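Local coordinates for protein Myo-inositol phosphohydrolase (Mitsuokella multacida, PDB 4WU3) that probably removes phosphate groups from inositol hexakisphosphate, using a protein-tyrosine-phosphatase-like fold, and here holds inositol-(1,3,4,5)-tetrakisphosphate, at residues E149-P154 with A593-Q598; H512-A517 with H597-M602. The protein carries 2 engineered substitutions. All blocks are in the same frame, centred on the assembly; numbering follows the deposited sequence.

Contact 1: residues E149-P154 with A593-Q598; sequences EDIIIP and ADYYHQ. With 4IP (inositol-(1,3,4,5)-tetrakisphosphate), chain F.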
ATOM      1  N   GLU A 149      11.067 -15.950  -6.194  1.00 16.19           N
ATOM      2  CA  GLU A 149      11.098 -16.804  -7.365  1.00 18.94           C
ATOM      3  C   GLU A 149      11.661 -18.202  -7.071  1.00 20.50           C
ATOM      4  O   GLU A 149      11.150 -19.186  -7.589  1.00 19.15           O
ATOM      5  CB  GLU A 149      11.934 -16.121  -8.445  1.00 23.27           C
ATOM      6  CG  GLU A 149      11.976 -16.844  -9.775  1.00 31.26           C
ATOM      7  CD  GLU A 149      13.016 -16.262 -10.713  1.00 40.54           C
ATOM      8  OE1 GLU A 149      13.074 -15.019 -10.848  1.00 43.84           O
ATOM      9  OE2 GLU A 149      13.776 -17.047 -11.316  1.00 44.46           O
ATOM     10  N   ASP A 150      12.710 -18.304  -6.256  1.00 19.93           N
ATOM     11  CA  ASP A 150      13.358 -19.606  -6.069  1.00 24.07           C
ATOM     12  C   ASP A 150      12.593 -20.534  -5.127  1.00 19.83           C
ATOM     13  O   ASP A 150      12.915 -21.711  -5.011  1.00 18.98           O
ATOM     14  CB  ASP A 150      14.828 -19.486  -5.634  1.00 31.48           C
ATOM     15  CG  ASP A 150      15.052 -18.437  -4.594  1.00 43.14           C
ATOM     16  OD1 ASP A 150      14.244 -18.378  -3.657  1.00 44.20           O
ATOM     17  OD2 ASP A 150      16.056 -17.694  -4.699  1.00 62.43           O
ATOM     18  N   ILE A 151      11.586 -20.009  -4.454  1.00 15.45           N
ATOM     19  CA  ILE A 151      10.638 -20.863  -3.766  1.00 13.66           C
ATOM     20  C   ILE A 151       9.456 -21.171  -4.698  1.00 13.14           C
ATOM     21  O   ILE A 151       9.000 -22.318  -4.785  1.00 10.05           O
ATOM     22  CB  ILE A 151      10.140 -20.197  -2.475  1.00 14.16           C
ATOM     23  CG1 ILE A 151      11.234 -20.225  -1.410  1.00 15.39           C
ATOM     24  CG2 ILE A 151       8.912 -20.909  -1.948  1.00 14.72           C
ATOM     25  CD1 ILE A 151      11.585 -21.625  -0.955  1.00 15.60           C
ATOM     26  N   ILE A 152       8.986 -20.150  -5.421  1.00 11.43           N
ATOM     27  CA  ILE A 152       7.765 -20.273  -6.232  1.00 10.44           C
ATOM     28  C   ILE A 152       7.891 -21.280  -7.379  1.00  9.92           C
ATOM     29  O   ILE A 152       7.003 -22.102  -7.581  1.00  8.24           O
ATOM     30  CB  ILE A 152       7.329 -18.907  -6.799  1.00  9.71           C
ATOM     31  CG1 ILE A 152       6.800 -18.026  -5.669  1.00  8.99           C
ATOM     32  CG2 ILE A 152       6.271 -19.080  -7.881  1.00  9.86           C
ATOM     33  CD1 ILE A 152       6.633 -16.577  -6.051  1.00  8.46           C
ATOM     34  N   ILE A 153       8.988 -21.224  -8.126  1.00 11.04           N
ATOM     35  CA  ILE A 153       9.151 -22.097  -9.296  1.00 12.15           C
ATOM     36  C   ILE A 153       9.118 -23.590  -8.927  1.00 11.62           C
ATOM     37  O   ILE A 153       8.329 -24.356  -9.497  1.00 12.27           O
ATOM     38  CB  ILE A 153      10.438 -21.766 -10.080  1.00 15.38           C
ATOM     39  CG1 ILE A 153      10.387 -20.327 -10.621  1.00 16.22           C
ATOM     40  CG2 ILE A 153      10.654 -22.748 -11.231  1.00 16.41           C
ATOM     41  CD1 ILE A 153       9.149 -20.008 -11.427  1.00 16.24           C
ATOM     42  N   PRO A 154       9.973 -24.020  -7.982  1.00 11.55           N
ATOM     43  CA  PRO A 154       9.919 -25.437  -7.580  1.00 10.85           C
ATOM     44  C   PRO A 154       8.635 -25.827  -6.837  1.00 10.40           C
ATOM     45  O   PRO A 154       8.199 -26.962  -6.928  1.00 11.15           O
ATOM     46  CB  PRO A 154      11.148 -25.605  -6.666  1.00 10.92           C
ATOM     47  CG  PRO A 154      11.565 -24.218  -6.284  1.00 10.69           C
ATOM     48  CD  PRO A 154      11.140 -23.321  -7.410  1.00 10.78           C
ATOM     49  N   ALA A 593       9.050 -21.441   7.170  1.00 13.52           N
ATOM     50  CA  ALA A 593       8.107 -22.491   6.797  1.00 12.33           C
ATOM     51  C   ALA A 593       8.372 -23.069   5.412  1.00 11.17           C
ATOM     52  O   ALA A 593       8.501 -24.275   5.259  1.00 12.87           O
ATOM     53  CB  ALA A 593       6.684 -21.967   6.883  1.00 11.82           C
ATOM     54  N   ASP A 594       8.448 -22.206   4.408  1.00 10.89           N
ATOM     55  CA  ASP A 594       8.728 -22.626   3.035  1.00 10.97           C
ATOM     56  C   ASP A 594      10.083 -23.313   2.901  1.00 10.26           C
ATOM     57  O   ASP A 594      10.255 -24.189   2.054  1.00  9.02           O
ATOM     58  CB  ASP A 594       8.679 -21.419   2.085  1.00 11.66           C
ATOM     59  CG  ASP A 594       7.275 -20.832   1.943  1.00 13.75           C
ATOM     60  OD1 ASP A 594       6.282 -21.573   2.155  1.00 14.44           O
ATOM     61  OD2 ASP A 594       7.165 -19.625   1.611  1.00 14.77           O
ATOM     62  N   TYR A 595      11.051 -22.895   3.717  1.00 11.39           N
ATOM     63  CA  TYR A 595      12.423 -23.442   3.635  1.00 11.38           C
ATOM     64  C   TYR A 595      12.548 -24.811   4.310  1.00 11.50           C
ATOM     65  O   TYR A 595      13.270 -25.679   3.814  1.00 11.81           O
ATOM     66  CB  TYR A 595      13.456 -22.442   4.168  1.00 11.39           C
ATOM     67  CG  TYR A 595      13.474 -21.155   3.365  1.00 13.24           C
ATOM     68  CD1 TYR A 595      14.165 -21.066   2.160  1.00 14.91           C
ATOM     69  CD2 TYR A 595      12.762 -20.047   3.790  1.00 14.87           C
ATOM     70  CE1 TYR A 595      14.160 -19.903   1.418  1.00 15.69           C
ATOM     71  CE2 TYR A 595      12.749 -18.879   3.056  1.00 16.30           C
ATOM     72  CZ  TYR A 595      13.448 -18.804   1.874  1.00 16.32           C
ATOM     73  OH  TYR A 595      13.409 -17.625   1.161  1.00 15.26           O
ATOM     74  N   TYR A 596      11.837 -25.009   5.417  1.00 11.83           N
ATOM     75  CA  TYR A 596      11.680 -26.343   5.997  1.00 12.29           C
ATOM     76  C   TYR A 596      10.978 -27.273   5.015  1.00 11.84           C
ATOM     77  O   TYR A 596      11.354 -28.432   4.861  1.00 10.56           O
ATOM     78  CB  TYR A 596      10.832 -26.290   7.261  1.00 13.44           C
ATOM     79  CG  TYR A 596      11.506 -25.697   8.475  1.00 14.99           C
ATOM     80  CD1 TYR A 596      12.824 -26.002   8.789  1.00 15.69           C
ATOM     81  CD2 TYR A 596      10.800 -24.874   9.347  1.00 15.63           C
ATOM     82  CE1 TYR A 596      13.430 -25.475   9.920  1.00 16.24           C
ATOM     83  CE2 TYR A 596      11.400 -24.342  10.481  1.00 15.88           C
ATOM     84  CZ  TYR A 596      12.714 -24.641  10.762  1.00 16.50           C
ATOM     85  OH  TYR A 596      13.309 -24.118  11.896  1.00 17.06           O
ATOM     86  N   HIS A 597       9.946 -26.765   4.350  1.00 12.82           N
ATOM     87  CA  HIS A 597       9.201 -27.589   3.413  1.00 13.92           C
ATOM     88  C   HIS A 597      10.098 -28.026   2.270  1.00 13.69           C
ATOM     89  O   HIS A 597      10.059 -29.170   1.827  1.00 12.75           O
ATOM     90  CB  HIS A 597       8.008 -26.835   2.843  1.00 15.26           C
ATOM     91  CG  HIS A 597       7.405 -27.504   1.652  1.00 17.40           C
ATOM     92  ND1 HIS A 597       6.629 -28.641   1.750  1.00 19.27           N
ATOM     93  CD2 HIS A 597       7.488 -27.219   0.333  1.00 19.48           C
ATOM     94  CE1 HIS A 597       6.247 -29.018   0.544  1.00 19.45           C
ATOM     95  NE2 HIS A 597       6.755 -28.172  -0.334  1.00 22.54           N
ATOM     96  N   GLN A 598      10.897 -27.091   1.782  1.00 14.17           N
ATOM     97  CA  GLN A 598      11.814 -27.372   0.702  1.00 14.63           C
ATOM     98  C   GLN A 598      12.824 -28.442   1.151  1.00 13.75           C
ATOM     99  O   GLN A 598      13.206 -29.316   0.374  1.00 10.68           O
ATOM    100  CB  GLN A 598      12.496 -26.070   0.286  1.00 16.15           C
ATOM    101  CG  GLN A 598      13.604 -26.186  -0.739  1.00 17.46           C
ATOM    102  CD  GLN A 598      13.984 -24.830  -1.287  1.00 20.71           C
ATOM    103  OE1 GLN A 598      14.263 -23.896  -0.533  1.00 19.51           O
ATOM    104  NE2 GLN A 598      13.986 -24.705  -2.611  1.00 25.37           N
TER
HETATM  105  C1  4IP F 702      20.893 -23.305  12.178  1.00 39.44           C
HETATM  106  O1  4IP F 702      21.786 -24.418  12.197  1.00 28.87           O
HETATM  107  C2  4IP F 702      21.461 -22.164  13.013  1.00 44.96           C
HETATM  108  O2  4IP F 702      21.737 -22.629  14.327  1.00 47.40           O
HETATM  109  C3  4IP F 702      20.479 -21.005  13.124  1.00 50.30           C
HETATM  110  O3  4IP F 702      21.040 -19.978  13.944  1.00 63.15           O
HETATM  111  C4  4IP F 702      19.138 -21.453  13.700  1.00 48.35           C
HETATM  112  O4  4IP F 702      18.232 -20.343  13.687  1.00 51.77           O
HETATM  113  C5  4IP F 702      18.565 -22.596  12.871  1.00 49.28           C
HETATM  114  O5  4IP F 702      17.336 -23.057  13.437  1.00 54.25           O
HETATM  115  C6  4IP F 702      19.552 -23.756  12.755  1.00 44.98           C
HETATM  116  O6  4IP F 702      19.007 -24.793  11.936  1.00 41.56           O
HETATM  117  P1  4IP F 702      23.051 -24.538  11.213  1.00 21.08           P
HETATM  118  O1P 4IP F 702      22.448 -24.793   9.859  1.00 17.16           O
HETATM  119  O2P 4IP F 702      23.820 -25.693  11.800  1.00 20.97           O
HETATM  120  O3P 4IP F 702      23.766 -23.218  11.357  1.00 23.13           O
HETATM  121  P3  4IP F 702      21.201 -18.478  13.370  1.00 64.27           P
HETATM  122  O4P 4IP F 702      19.897 -18.220  12.652  1.00 79.37           O
HETATM  123  O5P 4IP F 702      22.416 -18.559  12.475  1.00 65.22           O
HETATM  124  O6P 4IP F 702      21.384 -17.621  14.598  1.00 71.57           O
HETATM  125  P4  4IP F 702      17.403 -19.888  14.998  1.00 55.79           P
HETATM  126  O7P 4IP F 702      18.432 -19.811  16.100  1.00 53.50           O
HETATM  127  O8P 4IP F 702      16.850 -18.544  14.592  1.00 57.45           O
HETATM  128  O9P 4IP F 702      16.372 -20.988  15.166  1.00 50.09           O
HETATM  129  P5  4IP F 702      16.129 -23.522  12.468  1.00 59.33           P
HETATM  130  OPF 4IP F 702      16.297 -22.710  11.193  1.00 44.56           O
HETATM  131  OPG 4IP F 702      14.897 -23.175  13.278  1.00 75.69           O
HETATM  132  OPH 4IP F 702      16.358 -25.004  12.277  1.00 61.28           O
HETATM  133  O   HOH W   1      14.533 -17.982  -1.083  1.00 15.67           O
HETATM  134  O   HOH W   2      15.147 -22.981  -4.193  1.00 29.28           O
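Ile-151 reaches from helix 149-161 to Asp-594, Tyr-595 and Gln-598 of helix 593-613, an example of one branched residue serving three partners on a neighbouring helix. Its CB points at the other helix and divides the work between two branches. On the first, Ile-151 CG2 lies 4.1 Å from Asp-594 CB. The other branch starts at CG1, which meets the Tyr-595 ring at CE1 (4.1 Å). With chi1 at -73° CG1 stands beside the backbone N, and the further bend at chi2 (-65°) turns CD1 toward both the Tyr-595 ring and the Gln-598 amide. There Ile-151 CD1 approaches Tyr-595 CE1 obliquely at 3.9 Å and Gln-598 OE1 at 3.5 Å. An alanine here would lose both branches and would probably leave the Tyr-595 ring and the Gln-598 amide without their apolar packing partner, opening a gap between the helices. The segment axes pass 11.1 Å apart at 48°, a spacing bridged by side-chain ends and water. Water 1 donates to Asp-150 OD1 (2.6 Å) and also bonds Tyr-595 OH from within the ring plane; the same carboxylate oxygen is bonded to Thr-148. Water 2 gives a proton to Asp-150 O and accepts one from Gln-598 NE2 (2.6 Å); the amide oxygen, though close to the isoleucine methyl, is met by another water. Asp-594 keeps its charge paired through a salt bridge from OD2 to Arg-147. Tyr-596, on the same helix, belongs to the inositol phosphate pocket. This is helix-on-helix packing with water bridges at its side, joining a helix of the first PTP-like phytase region to one that helps line the phosphate site.

Contact 2: residues H512-A517 with H597-M602; sequences HIWPSA and HQKAHM. With 4IP (inositol-(1,3,4,5)-tetrakisphosphate), chain F.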
ATOM      1  N   HIS A 512      19.964 -21.758   7.041  1.00 10.23           N
ATOM      2  CA  HIS A 512      18.508 -21.951   7.051  1.00 10.63           C
ATOM      3  C   HIS A 512      17.933 -22.688   5.840  1.00 10.85           C
ATOM      4  O   HIS A 512      16.768 -23.066   5.866  1.00 11.98           O
ATOM      5  CB  HIS A 512      17.757 -20.624   7.221  1.00 10.76           C
ATOM      6  CG  HIS A 512      18.238 -19.802   8.371  1.00 11.36           C
ATOM      7  ND1 HIS A 512      18.015 -20.155   9.684  1.00 13.37           N
ATOM      8  CD2 HIS A 512      18.939 -18.644   8.406  1.00 12.43           C
ATOM      9  CE1 HIS A 512      18.559 -19.252  10.480  1.00 13.37           C
ATOM     10  NE2 HIS A 512      19.128 -18.323   9.730  1.00 13.52           N
ATOM     11  N   ILE A 513      18.709 -22.875   4.776  1.00 11.11           N
ATOM     12  CA  ILE A 513      18.133 -23.384   3.529  1.00 11.10           C
ATOM     13  C   ILE A 513      18.754 -24.688   3.064  1.00 10.19           C
ATOM     14  O   ILE A 513      19.865 -25.055   3.458  1.00  9.53           O
ATOM     15  CB  ILE A 513      18.179 -22.345   2.376  1.00 11.80           C
ATOM     16  CG1 ILE A 513      19.548 -22.292   1.720  1.00 14.10           C
ATOM     17  CG2 ILE A 513      17.816 -20.955   2.870  1.00 12.09           C
ATOM     18  CD1 ILE A 513      19.578 -21.385   0.496  1.00 16.51           C
ATOM     19  N   TRP A 514      18.005 -25.402   2.235  1.00 10.18           N
ATOM     20  CA  TRP A 514      18.477 -26.657   1.684  1.00  9.39           C
ATOM     21  C   TRP A 514      19.734 -26.378   0.865  1.00  8.98           C
ATOM     22  O   TRP A 514      19.739 -25.491   0.028  1.00  8.78           O
ATOM     23  CB  TRP A 514      17.391 -27.292   0.827  1.00  8.86           C
ATOM     24  CG  TRP A 514      17.860 -28.489   0.111  1.00  8.32           C
ATOM     25  CD1 TRP A 514      18.126 -28.588  -1.217  1.00  8.02           C
ATOM     26  CD2 TRP A 514      18.151 -29.771   0.681  1.00  7.99           C
ATOM     27  NE1 TRP A 514      18.556 -29.856  -1.517  1.00  8.33           N
ATOM     28  CE2 TRP A 514      18.585 -30.601  -0.369  1.00  7.70           C
ATOM     29  CE3 TRP A 514      18.082 -30.295   1.974  1.00  7.66           C
ATOM     30  CZ2 TRP A 514      18.954 -31.921  -0.169  1.00  7.82           C
ATOM     31  CZ3 TRP A 514      18.444 -31.603   2.174  1.00  7.64           C
ATOM     32  CH2 TRP A 514      18.874 -32.410   1.104  1.00  7.84           C
ATOM     33  N   PRO A 515      20.819 -27.116   1.128  1.00  9.49           N
ATOM     34  CA  PRO A 515      22.042 -26.883   0.370  1.00 10.58           C
ATOM     35  C   PRO A 515      21.792 -26.850  -1.143  1.00 11.56           C
ATOM     36  O   PRO A 515      21.044 -27.665  -1.665  1.00 11.57           O
ATOM     37  CB  PRO A 515      22.918 -28.073   0.754  1.00 11.07           C
ATOM     38  CG  PRO A 515      22.457 -28.437   2.122  1.00 10.68           C
ATOM     39  CD  PRO A 515      20.975 -28.188   2.120  1.00  9.82           C
ATOM     40  N   SER A 516      22.411 -25.905  -1.843  1.00 12.90           N
ATOM     41  CA  SER A 516      22.203 -25.781  -3.282  1.00 12.98           C
ATOM     42  C   SER A 516      22.752 -26.998  -4.021  1.00 12.99           C
ATOM     43  O   SER A 516      23.615 -27.716  -3.517  1.00 13.55           O
ATOM     44  CB  SER A 516      22.864 -24.510  -3.808  1.00 13.09           C
ATOM     45  OG  SER A 516      24.271 -24.665  -3.860  1.00 14.47           O
ATOM     46  N   ALA A 517      22.245 -27.217  -5.223  1.00 12.82           N
ATOM     47  CA  ALA A 517      22.742 -28.276  -6.096  1.00 13.81           C
ATOM     48  C   ALA A 517      24.256 -28.232  -6.229  1.00 14.22           C
ATOM     49  O   ALA A 517      24.915 -29.257  -6.087  1.00 16.24           O
ATOM     50  CB  ALA A 517      22.113 -28.148  -7.474  1.00 13.91           C
ATOM     51  N   HIS A 597       9.946 -26.765   4.350  1.00 12.82           N
ATOM     52  CA  HIS A 597       9.201 -27.589   3.413  1.00 13.92           C
ATOM     53  C   HIS A 597      10.098 -28.026   2.270  1.00 13.69           C
ATOM     54  O   HIS A 597      10.059 -29.170   1.827  1.00 12.75           O
ATOM     55  CB  HIS A 597       8.008 -26.835   2.843  1.00 15.26           C
ATOM     56  CG  HIS A 597       7.405 -27.504   1.652  1.00 17.40           C
ATOM     57  ND1 HIS A 597       6.629 -28.641   1.750  1.00 19.27           N
ATOM     58  CD2 HIS A 597       7.488 -27.219   0.333  1.00 19.48           C
ATOM     59  CE1 HIS A 597       6.247 -29.018   0.544  1.00 19.45           C
ATOM     60  NE2 HIS A 597       6.755 -28.172  -0.334  1.00 22.54           N
ATOM     61  N   GLN A 598      10.897 -27.091   1.782  1.00 14.17           N
ATOM     62  CA  GLN A 598      11.814 -27.372   0.702  1.00 14.63           C
ATOM     63  C   GLN A 598      12.824 -28.442   1.151  1.00 13.75           C
ATOM     64  O   GLN A 598      13.206 -29.316   0.374  1.00 10.68           O
ATOM     65  CB  GLN A 598      12.496 -26.070   0.286  1.00 16.15           C
ATOM     66  CG  GLN A 598      13.604 -26.186  -0.739  1.00 17.46           C
ATOM     67  CD  GLN A 598      13.984 -24.830  -1.287  1.00 20.71           C
ATOM     68  OE1 GLN A 598      14.263 -23.896  -0.533  1.00 19.51           O
ATOM     69  NE2 GLN A 598      13.986 -24.705  -2.611  1.00 25.37           N
ATOM     70  N   LYS A 599      13.241 -28.396   2.410  1.00 13.57           N
ATOM     71  CA  LYS A 599      14.170 -29.410   2.897  1.00 16.33           C
ATOM     72  C   LYS A 599      13.501 -30.773   2.965  1.00 13.62           C
ATOM     73  O   LYS A 599      14.073 -31.781   2.563  1.00 11.79           O
ATOM     74  CB  LYS A 599      14.720 -29.047   4.274  1.00 19.89           C
ATOM     75  CG  LYS A 599      15.754 -27.937   4.273  1.00 24.60           C
ATOM     76  CD  LYS A 599      16.177 -27.658   5.704  1.00 31.28           C
ATOM     77  CE  LYS A 599      17.224 -26.577   5.804  1.00 39.53           C
ATOM     78  NZ  LYS A 599      17.406 -26.225   7.238  1.00 45.16           N
ATOM     79  N   ALA A 600      12.284 -30.799   3.484  1.00 11.44           N
ATOM     80  CA  ALA A 600      11.561 -32.037   3.598  1.00 12.43           C
ATOM     81  C   ALA A 600      11.428 -32.684   2.229  1.00 13.15           C
ATOM     82  O   ALA A 600      11.613 -33.878   2.080  1.00 15.71           O
ATOM     83  CB  ALA A 600      10.193 -31.778   4.201  1.00 12.72           C
ATOM     84  N   HIS A 601      11.121 -31.876   1.229  1.00 14.34           N
ATOM     85  CA  HIS A 601      10.909 -32.357  -0.125  1.00 16.31           C
ATOM     86  C   HIS A 601      12.218 -32.849  -0.739  1.00 16.14           C
ATOM     87  O   HIS A 601      12.281 -33.958  -1.276  1.00 15.99           O
ATOM     88  CB  HIS A 601      10.349 -31.211  -0.965  1.00 18.70           C
ATOM     89  CG  HIS A 601       9.824 -31.626  -2.301  1.00 23.13           C
ATOM     90  ND1 HIS A 601      10.395 -31.216  -3.483  1.00 28.03           N
ATOM     91  CD2 HIS A 601       8.763 -32.390  -2.642  1.00 26.05           C
ATOM     92  CE1 HIS A 601       9.716 -31.719  -4.497  1.00 30.49           C
ATOM     93  NE2 HIS A 601       8.721 -32.436  -4.013  1.00 31.51           N
ATOM     94  N   MET A 602      13.259 -32.022  -0.650  1.00 12.52           N
ATOM     95  CA  MET A 602      14.504 -32.286  -1.346  1.00 13.16           C
ATOM     96  C   MET A 602      15.315 -33.417  -0.726  1.00 14.65           C
ATOM     97  O   MET A 602      16.069 -34.080  -1.439  1.00 14.34           O
ATOM     98  CB  MET A 602      15.361 -31.016  -1.436  1.00 13.33           C
ATOM     99  CG  MET A 602      14.769 -29.913  -2.309  1.00 13.63           C
ATOM    100  SD  MET A 602      14.446 -30.406  -4.017  1.00 15.80           S
ATOM    101  CE  MET A 602      16.100 -30.530  -4.671  1.00 15.41           C
TER
HETATM  102  C1  4IP F 702      20.893 -23.305  12.178  1.00 39.44           C
HETATM  103  O1  4IP F 702      21.786 -24.418  12.197  1.00 28.87           O
HETATM  104  C2  4IP F 702      21.461 -22.164  13.013  1.00 44.96           C
HETATM  105  O2  4IP F 702      21.737 -22.629  14.327  1.00 47.40           O
HETATM  106  C3  4IP F 702      20.479 -21.005  13.124  1.00 50.30           C
HETATM  107  O3  4IP F 702      21.040 -19.978  13.944  1.00 63.15           O
HETATM  108  C4  4IP F 702      19.138 -21.453  13.700  1.00 48.35           C
HETATM  109  O4  4IP F 702      18.232 -20.343  13.687  1.00 51.77           O
HETATM  110  C5  4IP F 702      18.565 -22.596  12.871  1.00 49.28           C
HETATM  111  O5  4IP F 702      17.336 -23.057  13.437  1.00 54.25           O
HETATM  112  C6  4IP F 702      19.552 -23.756  12.755  1.00 44.98           C
HETATM  113  O6  4IP F 702      19.007 -24.793  11.936  1.00 41.56           O
HETATM  114  P1  4IP F 702      23.051 -24.538  11.213  1.00 21.08           P
HETATM  115  O1P 4IP F 702      22.448 -24.793   9.859  1.00 17.16           O
HETATM  116  O2P 4IP F 702      23.820 -25.693  11.800  1.00 20.97           O
HETATM  117  O3P 4IP F 702      23.766 -23.218  11.357  1.00 23.13           O
HETATM  118  P3  4IP F 702      21.201 -18.478  13.370  1.00 64.27           P
HETATM  119  O4P 4IP F 702      19.897 -18.220  12.652  1.00 79.37           O
HETATM  120  O5P 4IP F 702      22.416 -18.559  12.475  1.00 65.22           O
HETATM  121  O6P 4IP F 702      21.384 -17.621  14.598  1.00 71.57           O
HETATM  122  P4  4IP F 702      17.403 -19.888  14.998  1.00 55.79           P
HETATM  123  O7P 4IP F 702      18.432 -19.811  16.100  1.00 53.50           O
HETATM  124  O8P 4IP F 702      16.850 -18.544  14.592  1.00 57.45           O
HETATM  125  O9P 4IP F 702      16.372 -20.988  15.166  1.00 50.09           O
HETATM  126  P5  4IP F 702      16.129 -23.522  12.468  1.00 59.33           P
HETATM  127  OPF 4IP F 702      16.297 -22.710  11.193  1.00 44.56           O
HETATM  128  OPG 4IP F 702      14.897 -23.175  13.278  1.00 75.69           O
HETATM  129  OPH 4IP F 702      16.358 -25.004  12.277  1.00 61.28           O
HETATM  130  O   HOH W   3      15.248 -24.545   1.904  1.00 12.54           O
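Trp-514 and Met-602 meet in a CH-pi and Met-aromatic contact that joins the loop between strand 503-509 and helix 517-529 to helix 593-613. In its place in the fold this loop is consistent with the general-acid loop of PTP-like phosphatases, and its neighbour Asp-511 belongs to the ligand pocket. The indole is sandwiched. Met-602 CB sits over one face, 3.4 Å from the centroid of the five-membered ring and 13° off the normal, whereas Pro-515 CD lies 3.4 Å above the opposite face. Holding CG anti to the backbone N (chi1 173°) swings the ring out beside the helix, where Met-602 can lie across it. The methionine chain then bends at chi2 and chi3, so its sulfur approaches obliquely, SD being 5.3 Å from that same centroid. Lys-599 comes to the indole differently, at the edge, Lys-599 CG lying 4.0 Å from Trp-514 CE3. Beyond CG the lysine is fully extended along the backbone of the loop toward the ligand side, and NZ ends 3.5 Å from His-512 O. The imidazole of His-512 itself turns to the inositol phosphate, where ND1 makes a weak hydrogen bond to OPF (3.4 Å); Ser-540, Arg-546 and Lys-592 also bind this ligand. Trp-591 meets the His-512 ring edge-to-face. At the backbone of the tryptophan, water 3 accepts from Trp-514 N and donates to Gln-598 OE1, which lies 2.7 Å from the water oxygen.

Followed from the N terminus, the chain first supplies segment 149-154, and 438 residues separate it from segment 593-598, which returns to it in contact 1. Contact 2 opens much later, at the loop before helix 517-529, and closes on helix 593-613, with 79 residues between its segments. The two loops end on overlapping parts of that last helix, with His-597 and Gln-598 common to both, and the shorter one starts within the longer. Their centres lie about 8 Å apart. Helix 593-613 thus stands between a helix of the first PTP-like phytase region and a loop of the second. Tyr-595 of contact 1 stitches the two together, its CD1 packing 3.7 Å from Ile-513 CG2 of contact 2.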